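Local structure of acyl-CoA dehydrogenase FadE3 (Mycobacterium smegmatis, 4IV6) at residues 37-42 against 161-166; 70-75 against 300-305; 266-271 against 277-282. The protein is a flavoprotein of the acyl-CoA dehydrogenase family that holds dihydroflavine-adenine dinucleotide in pockets of a four-chain assembly. All blocks are in the same frame, centred on the assembly; numbering follows the deposited sequence.

Interaction 1 (37-42 against 161-166); sequences NTYPEE and ARRSDL
Tyr39 and Arg163 make this contact by themselves, the guanidinium lying flat on one face of the phenol ring. The two planes are 18° apart and their centres 3.5 Å, which is nearly parallel stacking. Arg163 CZ stands 3.6 Å from the Tyr39 ring centroid and 17° off the ring normal, so the geometry is also that of a cation-pi pair. The side chains run in opposite directions: Arg163 NE sits over the middle of the ring, NH2 reaches back to the root, 3.1 Å from Tyr39 CG, and Arg163 CG lies 3.7 Å from Tyr39 OH at the far end. A bend at chi2 of Arg163 (-34°), away from a staggered value, helps lay the chain along the ring.

The tight part ends with this stack. The backbones stay well apart, Tyr39 CA being 10.0 Å from Arg163 CA, only 138 Å² is buried in total, and both residues remain partly exposed at the surface. Arg163 NH1 forms a salt bridge with Glu210 OE1, which probably helps hold the guanidinium in this orientation and would be expected to stabilise its charge.

Arg121, just before strand 122-125, touches Arg163 and gives Tyr39 OH a weak hydrogen bond. The stack bridges the start of helix 41-50 in the N-terminal domain, N-capped by Pro40, and the middle-domain connection between strands 148-159 and 166-172.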
loop_
_atom_site.group_PDB
_atom_site.type_symbol
_atom_site.label_atom_id
_atom_site.label_comp_id
_atom_site.label_asym_id
_atom_site.label_seq_id
_atom_site.Cartn_x
_atom_site.Cartn_y
_atom_site.Cartn_z
ATOM N N ASN B 37 -18.882 3.185 28.177
ATOM C CA ASN B 37 -19.010 4.600 27.809
ATOM C C ASN B 37 -19.170 5.511 29.025
ATOM O O ASN B 37 -19.932 6.464 28.984
ATOM C CB ASN B 37 -20.169 4.813 26.827
ATOM C CG ASN B 37 -20.097 6.157 26.126
ATOM O OD1 ASN B 37 -19.024 6.634 25.786
ATOM N ND2 ASN B 37 -21.242 6.765 25.902
ATOM N N THR B 38 -18.431 5.213 30.101
ATOM C CA THR B 38 -18.526 5.962 31.351
ATOM C C THR B 38 -17.632 7.181 31.299
ATOM O O THR B 38 -16.468 7.102 30.910
ATOM C CB THR B 38 -18.141 5.048 32.546
ATOM O OG1 THR B 38 -19.007 3.915 32.552
ATOM C CG2 THR B 38 -18.221 5.788 33.899
ATOM N N TYR B 39 -18.163 8.332 31.684
ATOM C CA TYR B 39 -17.350 9.547 31.653
ATOM C C TYR B 39 -16.290 9.397 32.742
ATOM O O TYR B 39 -16.623 9.085 33.867
ATOM C CB TYR B 39 -18.191 10.804 31.850
ATOM C CG TYR B 39 -17.356 12.050 32.042
ATOM C CD1 TYR B 39 -16.651 12.625 30.976
ATOM C CD2 TYR B 39 -17.244 12.627 33.299
ATOM C CE1 TYR B 39 -15.864 13.766 31.172
ATOM C CE2 TYR B 39 -16.484 13.761 33.503
ATOM C CZ TYR B 39 -15.795 14.326 32.442
ATOM O OH TYR B 39 -15.035 15.465 32.680
ATOM N N PRO B 40 -14.991 9.533 32.385
ATOM C CA PRO B 40 -13.948 9.245 33.373
ATOM C C PRO B 40 -13.676 10.442 34.297
ATOM O O PRO B 40 -12.644 11.112 34.197
ATOM C CB PRO B 40 -12.740 8.907 32.515
ATOM C CG PRO B 40 -12.938 9.693 31.274
ATOM C CD PRO B 40 -14.426 9.837 31.064
ATOM N N GLU B 41 -14.610 10.699 35.193
ATOM C CA GLU B 41 -14.561 11.890 36.003
ATOM C C GLU B 41 -13.339 11.930 36.929
ATOM O O GLU B 41 -12.678 12.952 37.028
ATOM C CB GLU B 41 -15.861 12.047 36.773
ATOM C CG GLU B 41 -15.901 13.345 37.548
ATOM C CD GLU B 41 -17.158 13.533 38.336
ATOM O OE1 GLU B 41 -17.861 12.547 38.654
ATOM O OE2 GLU B 41 -17.431 14.696 38.651
ATOM N N GLU B 42 -13.009 10.809 37.555
ATOM C CA GLU B 42 -11.866 10.733 38.458
ATOM C C GLU B 42 -10.540 10.946 37.717
ATOM O O GLU B 42 -9.686 11.706 38.164
ATOM C CB GLU B 42 -11.851 9.387 39.201
ATOM N N ALA B 161 -18.690 19.052 24.638
ATOM C CA ALA B 161 -19.648 20.152 24.680
ATOM C C ALA B 161 -20.435 20.283 25.973
ATOM O O ALA B 161 -20.845 21.396 26.327
ATOM C CB ALA B 161 -20.608 20.059 23.503
ATOM N N ARG B 162 -20.677 19.180 26.661
ATOM C CA ARG B 162 -21.462 19.182 27.900
ATOM C C ARG B 162 -20.589 19.642 29.083
ATOM O O ARG B 162 -20.991 20.473 29.891
ATOM C CB ARG B 162 -22.022 17.774 28.161
ATOM C CG ARG B 162 -23.164 17.696 29.161
ATOM C CD ARG B 162 -23.847 16.319 29.240
ATOM N NE ARG B 162 -24.285 15.777 27.930
ATOM C CZ ARG B 162 -25.344 16.192 27.234
ATOM N NH1 ARG B 162 -26.125 17.192 27.663
ATOM N NH2 ARG B 162 -25.639 15.609 26.083
ATOM N N ARG B 163 -19.379 19.114 29.149
ATOM C CA ARG B 163 -18.454 19.413 30.248
ATOM C C ARG B 163 -17.769 20.782 30.071
ATOM O O ARG B 163 -17.219 21.300 31.026
ATOM C CB ARG B 163 -17.359 18.340 30.349
ATOM C CG ARG B 163 -17.763 16.868 30.582
ATOM C CD ARG B 163 -18.977 16.728 31.430
ATOM N NE ARG B 163 -19.344 15.398 31.937
ATOM C CZ ARG B 163 -19.806 14.329 31.267
ATOM N NH1 ARG B 163 -19.826 14.222 29.919
ATOM N NH2 ARG B 163 -20.201 13.289 32.002
ATOM N N SER B 164 -17.773 21.345 28.852
ATOM C CA SER B 164 -17.138 22.628 28.579
ATOM C C SER B 164 -18.132 23.779 28.702
ATOM O O SER B 164 -19.135 23.822 27.980
ATOM C CB SER B 164 -16.534 22.666 27.177
ATOM O OG SER B 164 -15.525 21.695 27.037
ATOM N N ASP B 165 -17.856 24.729 29.581
ATOM C CA ASP B 165 -18.761 25.857 29.697
ATOM C C ASP B 165 -18.332 27.124 28.948
ATOM O O ASP B 165 -18.984 28.158 29.079
ATOM C CB ASP B 165 -19.058 26.117 31.162
ATOM C CG ASP B 165 -20.018 25.068 31.735
ATOM O OD1 ASP B 165 -20.598 24.253 30.962
ATOM O OD2 ASP B 165 -20.201 25.057 32.950
ATOM N N LEU B 166 -17.265 27.032 28.153
ATOM C CA LEU B 166 -16.966 28.060 27.141
ATOM C C LEU B 166 -16.774 27.379 25.807
ATOM O O LEU B 166 -16.032 26.414 25.701
ATOM C CB LEU B 166 -15.718 28.846 27.491
ATOM C CG LEU B 166 -15.300 29.965 26.527
ATOM C CD1 LEU B 166 -16.308 31.100 26.555
ATOM C CD2 LEU B 166 -13.926 30.454 26.904
#

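Interaction 2 (70-75 against 300-305)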
loop_
_atom_site.group_PDB
_atom_site.type_symbol
_atom_site.label_atom_id
_atom_site.label_comp_id
_atom_site.label_asym_id
_atom_site.label_seq_id
_atom_site.Cartn_x
_atom_site.Cartn_y
_atom_site.Cartn_z
ATOM N N CYS B 70 7.275 19.506 24.470
ATOM C CA CYS B 70 6.813 18.892 25.719
ATOM C C CYS B 70 5.325 18.600 25.604
ATOM O O CYS B 70 4.862 17.519 25.977
ATOM C CB CYS B 70 7.073 19.810 26.920
ATOM S SG CYS B 70 6.295 19.239 28.457
ATOM N N TYR B 71 4.585 19.553 25.066
ATOM C CA TYR B 71 3.137 19.410 24.941
ATOM C C TYR B 71 2.771 18.134 24.129
ATOM O O TYR B 71 1.907 17.340 24.536
ATOM C CB TYR B 71 2.520 20.655 24.293
ATOM C CG TYR B 71 1.030 20.494 24.092
ATOM C CD1 TYR B 71 0.142 20.675 25.143
ATOM C CD2 TYR B 71 0.523 20.114 22.870
ATOM C CE1 TYR B 71 -1.210 20.479 24.981
ATOM C CE2 TYR B 71 -0.833 19.946 22.687
ATOM C CZ TYR B 71 -1.702 20.110 23.725
ATOM O OH TYR B 71 -3.056 19.918 23.526
ATOM N N VAL B 72 3.432 17.938 22.992
ATOM C CA VAL B 72 3.102 16.781 22.147
ATOM C C VAL B 72 3.438 15.474 22.851
ATOM O O VAL B 72 2.719 14.494 22.712
ATOM C CB VAL B 72 3.689 16.883 20.726
ATOM C CG1 VAL B 72 3.204 18.167 20.054
ATOM C CG2 VAL B 72 5.193 16.852 20.724
ATOM N N GLN B 73 4.515 15.468 23.629
ATOM C CA GLN B 73 4.855 14.285 24.385
ATOM C C GLN B 73 3.822 14.005 25.479
ATOM O O GLN B 73 3.497 12.852 25.731
ATOM C CB GLN B 73 6.263 14.376 24.939
ATOM C CG GLN B 73 7.334 14.282 23.849
ATOM C CD GLN B 73 8.717 14.569 24.371
ATOM O OE1 GLN B 73 9.381 15.534 23.958
ATOM N NE2 GLN B 73 9.149 13.770 25.309
ATOM N N VAL B 74 3.276 15.043 26.093
ATOM C CA VAL B 74 2.231 14.852 27.123
ATOM C C VAL B 74 0.971 14.308 26.469
ATOM O O VAL B 74 0.354 13.353 26.960
ATOM C CB VAL B 74 1.910 16.148 27.891
ATOM C CG1 VAL B 74 0.675 15.980 28.759
ATOM C CG2 VAL B 74 3.084 16.574 28.741
ATOM N N ALA B 75 0.599 14.901 25.348
ATOM C CA ALA B 75 -0.592 14.447 24.620
ATOM C C ALA B 75 -0.426 12.993 24.143
ATOM O O ALA B 75 -1.347 12.176 24.251
ATOM C CB ALA B 75 -0.878 15.386 23.458
ATOM N N SER B 300 9.459 11.089 14.662
ATOM C CA SER B 300 10.534 11.988 14.249
ATOM C C SER B 300 9.968 13.210 13.548
ATOM O O SER B 300 10.354 14.359 13.839
ATOM C CB SER B 300 11.554 11.301 13.339
ATOM O OG SER B 300 12.244 10.253 14.008
ATOM N N LEU B 301 9.017 12.972 12.656
ATOM C CA LEU B 301 8.329 14.049 11.959
ATOM C C LEU B 301 7.588 14.979 12.954
ATOM O O LEU B 301 7.767 16.204 12.935
ATOM C CB LEU B 301 7.381 13.465 10.891
ATOM C CG LEU B 301 6.823 14.402 9.805
ATOM C CD1 LEU B 301 5.992 13.602 8.803
ATOM C CD2 LEU B 301 5.962 15.487 10.389
ATOM N N LEU B 302 6.825 14.379 13.856
ATOM C CA LEU B 302 6.107 15.111 14.894
ATOM C C LEU B 302 7.016 16.024 15.746
ATOM O O LEU B 302 6.710 17.207 15.960
ATOM C CB LEU B 302 5.329 14.136 15.772
ATOM C CG LEU B 302 4.644 14.723 17.008
ATOM C CD1 LEU B 302 3.576 15.719 16.633
ATOM C CD2 LEU B 302 4.083 13.597 17.870
ATOM N N LEU B 303 8.136 15.473 16.210
ATOM C CA LEU B 303 9.030 16.214 17.075
ATOM C C LEU B 303 9.702 17.323 16.260
ATOM O O LEU B 303 9.857 18.436 16.763
ATOM C CB LEU B 303 10.049 15.286 17.774
ATOM C CG LEU B 303 9.349 14.351 18.784
ATOM C CD1 LEU B 303 10.328 13.291 19.241
ATOM C CD2 LEU B 303 8.790 15.085 20.006
ATOM N N SER B 304 10.045 17.040 14.998
ATOM C CA SER B 304 10.587 18.094 14.114
ATOM C C SER B 304 9.604 19.247 13.948
ATOM O O SER B 304 9.960 20.439 14.112
ATOM C CB SER B 304 10.970 17.518 12.736
ATOM O OG SER B 304 11.225 18.576 11.831
ATOM N N ALA B 305 8.353 18.917 13.647
ATOM C CA ALA B 305 7.336 19.951 13.516
ATOM C C ALA B 305 7.088 20.698 14.823
ATOM O O ALA B 305 6.933 21.910 14.790
ATOM C CB ALA B 305 6.045 19.397 12.940
#
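Val72 meets two successive leucines, Leu302 and Leu303, with one methyl group for each. The apolar contacts are methyl to methyl: Val72 CG1 is 4.2 Å from Leu302 CD1, and Val72 CG2 is 4.1 Å from Leu303 CD2. The valine's first torsion (chi1 -57°) puts CG1 anti to its carbonyl carbon and CG2 between the backbone N and that carbon, dividing the methyls between the leucines. Leu302 points its CB at helix 68-81, whereas Leu303 starts out along the flank and brings CD2 round toward the valine.

A second kind of contact is made by the aliphatic part of a polar residue. Gln73 CG lies 4.2 Å from Leu303 CD2, and the two side chains cross at about a right angle, so that the same leucine methyl serves both neighbours.

The contact packs helix 68-81 of the N-terminal domain obliquely against helix 282-310 of the C-terminal domain. The local axes approach to 10.1 Å and run at 142°, nearer antiparallel than parallel, with Val72 CA and Leu303 CA the closest pair at 7.8 Å. Leu302 also packs on Ala250 and Thr254 of helix 234-270, and Ser304 OG is hydrogen-bonded to Tyr296 OH of the second subunit.

With methyl and methylene groups meeting at van der Waals range and 157 Å² buried, the contact probably depends on shape and on burial of apolar surface.

Interaction 3 (266-271 against 277-282). With FDA (dihydroflavine-adenine dinucleotide), chain C.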
loop_
_atom_site.group_PDB
_atom_site.type_symbol
_atom_site.label_atom_id
_atom_site.label_comp_id
_atom_site.label_asym_id
_atom_site.label_seq_id
_atom_site.Cartn_x
_atom_site.Cartn_y
_atom_site.Cartn_z
ATOM N N ARG B 266 5.243 -7.138 22.593
ATOM C CA ARG B 266 5.184 -7.970 23.777
ATOM C C ARG B 266 4.511 -9.300 23.478
ATOM O O ARG B 266 5.052 -10.357 23.794
ATOM C CB ARG B 266 4.436 -7.284 24.913
ATOM C CG ARG B 266 4.194 -8.203 26.106
ATOM C CD ARG B 266 3.503 -7.498 27.286
ATOM N NE ARG B 266 2.294 -6.771 26.858
ATOM C CZ ARG B 266 1.167 -7.330 26.385
ATOM N NH1 ARG B 266 1.014 -8.664 26.261
ATOM N NH2 ARG B 266 0.160 -6.542 26.041
ATOM N N TYR B 267 3.320 -9.261 22.882
ATOM C CA TYR B 267 2.628 -10.512 22.581
ATOM C C TYR B 267 3.484 -11.445 21.719
ATOM O O TYR B 267 3.457 -12.640 21.924
ATOM C CB TYR B 267 1.307 -10.260 21.856
ATOM C CG TYR B 267 0.437 -11.478 21.765
ATOM C CD1 TYR B 267 -0.244 -11.967 22.888
ATOM C CD2 TYR B 267 0.283 -12.150 20.559
ATOM C CE1 TYR B 267 -1.057 -13.109 22.813
ATOM C CE2 TYR B 267 -0.528 -13.276 20.459
ATOM C CZ TYR B 267 -1.189 -13.768 21.585
ATOM O OH TYR B 267 -2.001 -14.884 21.445
ATOM N N SER B 268 4.232 -10.892 20.774
ATOM C CA SER B 268 5.031 -11.683 19.820
ATOM C C SER B 268 6.192 -12.443 20.475
ATOM O O SER B 268 6.761 -13.381 19.893
ATOM C CB SER B 268 5.597 -10.801 18.711
ATOM O OG SER B 268 6.766 -10.113 19.130
ATOM N N GLN B 269 6.517 -12.035 21.695
ATOM C CA GLN B 269 7.490 -12.727 22.502
ATOM C C GLN B 269 6.831 -13.735 23.466
ATOM O O GLN B 269 7.456 -14.688 23.845
ATOM C CB GLN B 269 8.301 -11.700 23.295
ATOM C CG GLN B 269 9.160 -10.830 22.403
ATOM C CD GLN B 269 9.667 -9.608 23.145
ATOM O OE1 GLN B 269 10.643 -9.679 23.898
ATOM N NE2 GLN B 269 8.978 -8.500 22.979
ATOM N N GLU B 270 5.576 -13.513 23.842
ATOM C CA GLU B 270 4.886 -14.378 24.777
ATOM C C GLU B 270 4.269 -15.578 24.063
ATOM O O GLU B 270 4.342 -16.655 24.549
ATOM C CB GLU B 270 3.803 -13.605 25.525
ATOM C CG GLU B 270 4.371 -12.553 26.465
ATOM C CD GLU B 270 3.303 -11.629 27.045
ATOM O OE1 GLU B 270 2.166 -11.570 26.504
ATOM O OE2 GLU B 270 3.608 -10.924 28.038
ATOM N N ARG B 271 3.647 -15.366 22.916
ATOM C CA ARG B 271 2.994 -16.409 22.163
ATOM C C ARG B 271 4.017 -17.141 21.308
ATOM O O ARG B 271 4.849 -16.490 20.641
ATOM C CB ARG B 271 1.935 -15.778 21.250
ATOM C CG ARG B 271 1.122 -16.753 20.422
ATOM C CD ARG B 271 0.288 -17.704 21.272
ATOM N NE ARG B 271 -0.819 -18.267 20.507
ATOM C CZ ARG B 271 -1.828 -18.951 21.035
ATOM N NH1 ARG B 271 -1.881 -19.208 22.334
ATOM N NH2 ARG B 271 -2.801 -19.381 20.260
ATOM N N PRO B 277 8.851 -18.448 19.653
ATOM C CA PRO B 277 8.171 -17.146 19.763
ATOM C C PRO B 277 7.805 -16.663 18.373
ATOM O O PRO B 277 8.603 -16.787 17.446
ATOM C CB PRO B 277 9.229 -16.236 20.403
ATOM C CG PRO B 277 10.111 -17.163 21.167
ATOM C CD PRO B 277 10.143 -18.452 20.380
ATOM N N ILE B 278 6.581 -16.176 18.235
ATOM C CA ILE B 278 6.055 -15.897 16.920
ATOM C C ILE B 278 6.793 -14.807 16.179
ATOM O O ILE B 278 6.756 -14.814 14.945
ATOM C CB ILE B 278 4.531 -15.624 16.908
ATOM C CG1 ILE B 278 4.149 -14.454 17.816
ATOM C CG2 ILE B 278 3.770 -16.881 17.249
ATOM C CD1 ILE B 278 2.716 -13.980 17.611
ATOM N N TRP B 279 7.460 -13.880 16.881
ATOM C CA TRP B 279 8.291 -12.883 16.182
ATOM C C TRP B 279 9.367 -13.510 15.312
ATOM O O TRP B 279 9.817 -12.895 14.353
ATOM C CB TRP B 279 8.942 -11.879 17.138
ATOM C CG TRP B 279 10.093 -12.387 17.979
ATOM C CD1 TRP B 279 10.023 -12.884 19.247
ATOM C CD2 TRP B 279 11.476 -12.415 17.620
ATOM N NE1 TRP B 279 11.269 -13.190 19.718
ATOM C CE2 TRP B 279 12.185 -12.908 18.742
ATOM C CE3 TRP B 279 12.199 -12.004 16.477
ATOM C CZ2 TRP B 279 13.573 -13.061 18.742
ATOM C CZ3 TRP B 279 13.587 -12.152 16.481
ATOM C CH2 TRP B 279 14.250 -12.683 17.590
ATOM N N GLN B 280 9.767 -14.734 15.636
ATOM C CA GLN B 280 10.808 -15.412 14.884
ATOM C C GLN B 280 10.272 -16.028 13.590
ATOM O O GLN B 280 11.057 -16.529 12.796
ATOM C CB GLN B 280 11.513 -16.482 15.737
ATOM C CG GLN B 280 12.172 -15.951 17.008
ATOM C CD GLN B 280 12.915 -17.014 17.779
ATOM O OE1 GLN B 280 12.922 -18.187 17.417
ATOM N NE2 GLN B 280 13.530 -16.617 18.873
ATOM N N HIS B 281 8.960 -16.026 13.375
ATOM C CA HIS B 281 8.429 -16.272 12.003
ATOM C C HIS B 281 8.517 -14.931 11.257
ATOM O O HIS B 281 8.001 -13.903 11.745
ATOM C CB HIS B 281 6.987 -16.763 12.003
ATOM C CG HIS B 281 6.767 -17.972 12.840
ATOM N ND1 HIS B 281 7.485 -19.131 12.666
ATOM C CD2 HIS B 281 5.934 -18.192 13.878
ATOM C CE1 HIS B 281 7.111 -20.009 13.572
ATOM N NE2 HIS B 281 6.151 -19.474 14.300
ATOM N N GLN B 282 9.190 -14.942 10.112
ATOM C CA GLN B 282 9.411 -13.709 9.337
ATOM C C GLN B 282 8.126 -12.943 9.048
ATOM O O GLN B 282 8.121 -11.729 9.062
ATOM C CB GLN B 282 10.178 -14.002 8.024
ATOM C CG GLN B 282 11.626 -14.419 8.295
ATOM C CD GLN B 282 12.412 -14.800 7.074
ATOM O OE1 GLN B 282 11.880 -14.916 5.955
ATOM N NE2 GLN B 282 13.706 -15.047 7.281
HETATM P PA FDA C . -1.584 -17.992 16.353
HETATM O O1A FDA C . -1.268 -17.858 17.807
HETATM O O2A FDA C . -1.396 -19.280 15.585
HETATM O O5B FDA C . -0.773 -16.873 15.551
HETATM C C5B FDA C . -0.534 -15.561 16.080
HETATM C C4B FDA C . 0.128 -14.717 14.991
HETATM O O4B FDA C . 1.317 -15.395 14.554
HETATM C C3B FDA C . -0.749 -14.570 13.758
HETATM O O3B FDA C . -0.388 -13.361 13.130
HETATM C C2B FDA C . -0.287 -15.734 12.890
HETATM O O2B FDA C . -0.559 -15.563 11.518
HETATM C C1B FDA C . 1.187 -15.741 13.187
HETATM N N9A FDA C . 1.783 -17.050 12.984
HETATM C C8A FDA C . 1.604 -18.134 13.754
HETATM N N7A FDA C . 2.335 -19.149 13.265
HETATM C C5A FDA C . 3.007 -18.704 12.154
HETATM C C6A FDA C . 3.917 -19.281 11.151
HETATM N N6A FDA C . 4.303 -20.585 11.233
HETATM N N1A FDA C . 4.353 -18.459 10.163
HETATM C C2A FDA C . 3.970 -17.171 10.076
HETATM N N3A FDA C . 3.119 -16.581 10.951
HETATM C C4A FDA C . 2.625 -17.309 11.980
HETATM N N1 FDA C . -11.617 -21.936 15.000
HETATM C C2 FDA C . -12.297 -23.094 14.979
HETATM O O2 FDA C . -11.669 -24.180 15.094
HETATM N N3 FDA C . -13.620 -23.102 14.804
HETATM C C4 FDA C . -14.350 -21.988 14.686
HETATM O O4 FDA C . -15.559 -22.059 14.550
HETATM C C4X FDA C . -13.700 -20.691 14.699
HETATM N N5 FDA C . -14.339 -19.513 14.587
HETATM C C5X FDA C . -13.714 -18.387 15.046
HETATM C C6 FDA C . -14.441 -17.237 15.373
HETATM C C7 FDA C . -13.814 -16.094 15.807
HETATM C C7M FDA C . -14.610 -14.877 16.177
HETATM C C8 FDA C . -12.428 -16.078 15.928
HETATM C C8M FDA C . -11.657 -14.884 16.370
HETATM C C9 FDA C . -11.696 -17.184 15.594
HETATM C C9A FDA C . -12.317 -18.355 15.177
HETATM N N10 FDA C . -11.533 -19.516 14.878
HETATM C C10 FDA C . -12.231 -20.740 14.870
HETATM C "C1'" FDA C . -10.164 -19.590 15.405
HETATM C "C2'" FDA C . -9.254 -19.071 14.313
HETATM O "O2'" FDA C . -9.241 -19.947 13.178
HETATM C "C3'" FDA C . -7.877 -18.842 14.946
HETATM O "O3'" FDA C . -7.904 -17.590 15.680
HETATM C "C4'" FDA C . -6.804 -18.793 13.891
HETATM O "O4'" FDA C . -6.528 -20.135 13.547
HETATM C "C5'" FDA C . -5.497 -18.165 14.362
HETATM O "O5'" FDA C . -5.115 -18.786 15.546
HETATM P P FDA C . -4.381 -18.159 16.780
HETATM O O1P FDA C . -5.176 -17.029 17.307
HETATM O O2P FDA C . -4.145 -19.339 17.643
HETATM O O3P FDA C . -3.075 -17.549 16.072
#
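Ser268 and Arg271 offer their carbonyl oxygens to consecutive amides of 277-282, and these two hydrogen bonds are the polar framework of the contact. Trp279 N donates to Ser268 O over 3.1 Å at 162°, tilted from the carbonyl plane; Ile278 N donates to Arg271 O over 3.0 Å, in the plane of that carbonyl. Arg271 O is also approached by Pro277 CA at 3.5 Å, a CA-H...O contact.

Van der Waals contacts surround these bonds. Ile278 CG1 lies against Ser268 CA, its CD1 makes an apolar contact with Tyr267 CD2, obliquely to the ring, and Gln269 CG approaches Trp279 CD1 to 3.9 Å. The tryptophan also meets oxygens: its CB sits 3.4 Å from Ser268 OG, which is itself hydrogen-bonded to Leu265 O, and the indole has Ser268 O at its edge, in plane.

The motif is a helix end closed by a short antiparallel hairpin: helix 234-270 stops, strands 272-273 and 276-277 turn the chain round, and a 3-10 turn at 278-280 leads to His281, the N-cap of helix 282-310. This places the junction of two long helices of the C-terminal domain beside the dinucleotide.

Ligand contacts form the third group. With CG anti to the backbone N (chi1 -178°) and a bend at chi2, Arg271 spans the pyrophosphate: NE donates to O1A of FDA over 2.8 Å at 165°, the oxygen lying in the guanidinium plane, and NH2 donates to O2P of FDA, on the other phosphate, over 2.9 Å. Its NH1 bonds Pro129 O of the third subunit. Ile278 CD1 lies 3.6 Å from the ribose oxygen O4B of FDA. His281, whose NE2 is hydrogen-bonded to Ser273 OG, lays one ring face over the adenine around C6A.

From the N terminus, 37-42 opens interaction 1 just as helix 41-50 begins, and 70-75 on helix 68-81 opens interaction 2 before the first loop has closed. The chain then enters the strands of the middle domain, where 161-166 closes interaction 1; the first two contacts therefore cross. Interaction 3 follows in series, closing a short loop with five residues between its segments, and is nested within the long loop that 300-305 closes. Interaction 1 ties the N-terminal to the middle domain, interaction 2 the N-terminal to the C-terminal domain; interaction 3 stays within the latter, where helices 234-270 and 282-310 join. Interactions 2 and 3 both touch the second subunit.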